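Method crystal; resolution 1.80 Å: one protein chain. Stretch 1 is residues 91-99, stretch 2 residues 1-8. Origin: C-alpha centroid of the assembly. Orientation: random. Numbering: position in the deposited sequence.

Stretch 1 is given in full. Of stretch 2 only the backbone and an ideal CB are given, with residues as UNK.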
# COMPACT_ATOMS: atom_id res chain seq x y z
N ASP A 91 -14.31 26.72 -7.41
CA ASP A 91 -13.10 26.95 -8.21
C ASP A 91 -12.43 25.62 -8.56
O ASP A 91 -12.89 24.91 -9.46
CB ASP A 91 -12.09 27.90 -7.52
CG ASP A 91 -12.74 28.81 -6.47
OD1 ASP A 91 -13.52 29.72 -6.87
OD2 ASP A 91 -12.47 28.59 -5.25
N GLU A 92 -11.37 25.28 -7.81
CA GLU A 92 -10.48 24.17 -8.15
C GLU A 92 -10.13 23.26 -6.96
O GLU A 92 -10.00 23.72 -5.82
CB GLU A 92 -9.18 24.70 -8.73
CG GLU A 92 -9.30 25.74 -9.78
CD GLU A 92 -7.98 26.39 -10.08
OE1 GLU A 92 -7.19 25.83 -10.86
OE2 GLU A 92 -7.72 27.47 -9.52
N ALA A 93 -9.92 21.98 -7.24
CA ALA A 93 -9.38 21.08 -6.23
C ALA A 93 -8.44 20.10 -6.88
O ALA A 93 -8.65 19.72 -8.04
CB ALA A 93 -10.48 20.37 -5.50
N LEU A 94 -7.39 19.75 -6.14
CA LEU A 94 -6.55 18.58 -6.43
C LEU A 94 -7.15 17.36 -5.72
O LEU A 94 -7.41 17.39 -4.51
CB LEU A 94 -5.11 18.82 -5.99
CG LEU A 94 -4.11 17.78 -6.49
CD1 LEU A 94 -3.66 18.02 -7.89
CD2 LEU A 94 -2.92 17.78 -5.61
N ILE A 95 -7.42 16.31 -6.51
CA ILE A 95 -8.03 15.07 -6.05
C ILE A 95 -6.97 13.99 -6.22
O ILE A 95 -6.37 13.86 -7.30
CB ILE A 95 -9.32 14.74 -6.87
CG1 ILE A 95 -10.58 15.39 -6.28
CG2 ILE A 95 -9.60 13.26 -6.90
CD1 ILE A 95 -10.43 16.80 -5.79
N ILE A 96 -6.65 13.28 -5.15
CA ILE A 96 -5.82 12.07 -5.30
C ILE A 96 -6.43 10.86 -4.61
O ILE A 96 -7.19 11.00 -3.64
CB ILE A 96 -4.35 12.22 -4.87
CG1 ILE A 96 -4.24 12.42 -3.38
CG2 ILE A 96 -3.63 13.34 -5.67
CD1 ILE A 96 -2.82 12.35 -2.96
N TYR A 97 -6.14 9.68 -5.15
CA TYR A 97 -6.65 8.42 -4.61
C TYR A 97 -5.78 7.98 -3.47
O TYR A 97 -4.55 8.12 -3.53
CB TYR A 97 -6.76 7.36 -5.69
CG TYR A 97 -7.90 7.65 -6.61
CD1 TYR A 97 -9.22 7.43 -6.21
CD2 TYR A 97 -7.67 8.17 -7.87
CE1 TYR A 97 -10.29 7.73 -7.06
CE2 TYR A 97 -8.71 8.46 -8.74
CZ TYR A 97 -10.02 8.25 -8.34
OH TYR A 97 -11.03 8.54 -9.24
N GLY A 98 -6.43 7.50 -2.42
CA GLY A 98 -5.72 7.19 -1.20
C GLY A 98 -4.78 5.99 -1.21
O GLY A 98 -4.13 5.73 -0.19
N ASP A 99 -4.70 5.25 -2.31
CA ASP A 99 -3.82 4.09 -2.32
C ASP A 99 -2.70 4.14 -3.33
O ASP A 99 -2.10 3.12 -3.62
CB ASP A 99 -4.60 2.79 -2.46
CG ASP A 99 -5.65 2.86 -3.53
OD1 ASP A 99 -5.58 3.74 -4.41
OD2 ASP A 99 -6.56 2.00 -3.48
N UNK A 1 -4.94 26.35 -3.26
CA UNK A 1 -5.51 25.11 -3.84
C UNK A 1 -6.03 24.25 -2.68
O UNK A 1 -5.47 24.26 -1.60
CB UNK A 1 -4.47 24.35 -4.67
N UNK A 2 -7.12 23.53 -2.91
CA UNK A 2 -7.56 22.52 -1.95
C UNK A 2 -7.22 21.15 -2.50
O UNK A 2 -7.25 20.96 -3.72
CB UNK A 2 -9.06 22.64 -1.66
N UNK A 3 -6.88 20.23 -1.61
CA UNK A 3 -6.60 18.84 -1.99
C UNK A 3 -7.62 17.94 -1.31
O UNK A 3 -8.02 18.19 -0.17
CB UNK A 3 -5.18 18.43 -1.61
N UNK A 4 -8.08 16.91 -2.02
CA UNK A 4 -8.94 15.87 -1.46
C UNK A 4 -8.28 14.56 -1.71
O UNK A 4 -7.96 14.24 -2.85
CB UNK A 4 -10.35 15.90 -2.06
N UNK A 5 -8.03 13.82 -0.63
CA UNK A 5 -7.52 12.43 -0.70
C UNK A 5 -8.70 11.48 -0.53
O UNK A 5 -9.40 11.55 0.47
CB UNK A 5 -6.46 12.17 0.37
N UNK A 6 -8.95 10.65 -1.53
CA UNK A 6 -10.05 9.71 -1.49
C UNK A 6 -9.52 8.40 -0.89
O UNK A 6 -8.76 7.65 -1.53
CB UNK A 6 -10.65 9.49 -2.88
N UNK A 7 -9.90 8.19 0.38
CA UNK A 7 -9.44 7.08 1.22
C UNK A 7 -10.63 6.33 1.82
O UNK A 7 -10.60 5.95 2.99
CB UNK A 7 -8.52 7.59 2.33
N UNK A 8 -11.66 6.11 1.02
CA UNK A 8 -12.94 5.59 1.55
C UNK A 8 -13.33 4.13 1.29
O UNK A 8 -14.27 3.65 1.95
CB UNK A 8 -14.06 6.46 0.98

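The two backbones run as parallel neighbouring strands, their axes 26° apart. Both are extended, so positions 2 to 6 of stretch 2 alternate between the sheet face carrying Ala93, Ile95 and Tyr97 and the face carrying Leu94 and Ile96.

Position 1 sends its CA-to-CB bond sideways, and nothing of stretch 1 lies within 5.5 Å of the ideal CB. A short side chain would make little contact; a long flexible one could reach back to the strand's start. The residue is Met1, whose end turns inward: SD lies 3.8 Å from Leu94 N, and CE comes to a tight 3.2 Å from Glu92 CB.

Position 2 points to the face carrying Ala93 and Ile95. Its ideal CB is 4.4 Å from Glu92 O and 4.7 Å from Ala93 CB, a loose fit that many side chains would tolerate, while its backbone O accepts from Leu94 N at 2.7 Å. It is Lys2, whose end leads away and whose NZ is hydrogen-bonded elsewhere in the structure.

Position 3 points to the Leu94 and Ile96 face, its ideal CB 3.8 Å from Leu94 O. Small or medium apolar side chains would suit it. The deposited Ala3 makes a modest contact, its CB 4.4 Å from Leu94 CB, while its CA approaches Leu94 O to 3.0 Å in a CA-H...O contact.

Position 4 returns to the other face, where the small Ala93 and the CD1 of Ile95, 3.8 Å from the ideal CB, offer an apolar surface. A branched aliphatic or an aromatic would serve. The Phe4 ring reaches both: CD2 is 3.8 Å from Ala93 CB, which lies at the ring edge, and 3.8 Å from Ile95 CD1. Its N donates to Leu94 O at 2.6 Å and its O accepts from Ile96 N at 2.8 Å.

Position 5 shares its face with Ile96, and its extended angles (-99/120) favour a beta-branched apolar residue, though leucine would also be plausible. Ile5 places CG1 3.8 Å from Ile96 CG1 and CG2 3.8 Å from Gly98 CA.

Position 6 has Tyr97 CD1 4.2 Å from its ideal CB, with Ile95 on the same face; a sizeable aliphatic could bridge them. Leu6 does so through CD1, 3.7 Å from Tyr97 CE1 and 3.9 Å from Ile95 CG2. Its N donates to Ile96 O at 2.8 Å, and its O takes Gly98 N at a very short 2.5 Å.

Position 7 points sideways near Gly98 and asks little; it is Ala7. Position 8, beyond reach, is unconstrained by stretch 1, and is Ala8.

Stretch 2 (1-8) MKAFILAA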
# COMPACT_ATOMS: atom_id res chain seq x y z
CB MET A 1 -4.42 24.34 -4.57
CG MET A 1 -4.53 24.32 -6.06
SD MET A 1 -5.87 23.25 -6.61
CE MET A 1 -6.09 23.93 -8.24
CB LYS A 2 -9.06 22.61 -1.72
CG LYS A 2 -9.46 23.31 -0.46
CD LYS A 2 -10.99 23.47 -0.42
CE LYS A 2 -11.59 23.15 0.95
NZ LYS A 2 -11.63 24.33 1.89
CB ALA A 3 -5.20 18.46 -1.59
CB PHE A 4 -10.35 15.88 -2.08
CG PHE A 4 -11.15 17.11 -1.72
CD1 PHE A 4 -12.09 17.08 -0.68
CD2 PHE A 4 -10.94 18.32 -2.39
CE1 PHE A 4 -12.83 18.24 -0.34
CE2 PHE A 4 -11.65 19.49 -2.04
CZ PHE A 4 -12.59 19.46 -1.02
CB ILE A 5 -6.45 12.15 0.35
CG1 ILE A 5 -5.28 13.11 0.16
CG2 ILE A 5 -5.93 10.67 0.23
CD1 ILE A 5 -4.42 13.29 1.39
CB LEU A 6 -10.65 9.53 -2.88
CG LEU A 6 -11.01 10.80 -3.68
CD1 LEU A 6 -11.63 10.51 -5.04
CD2 LEU A 6 -11.88 11.66 -2.88
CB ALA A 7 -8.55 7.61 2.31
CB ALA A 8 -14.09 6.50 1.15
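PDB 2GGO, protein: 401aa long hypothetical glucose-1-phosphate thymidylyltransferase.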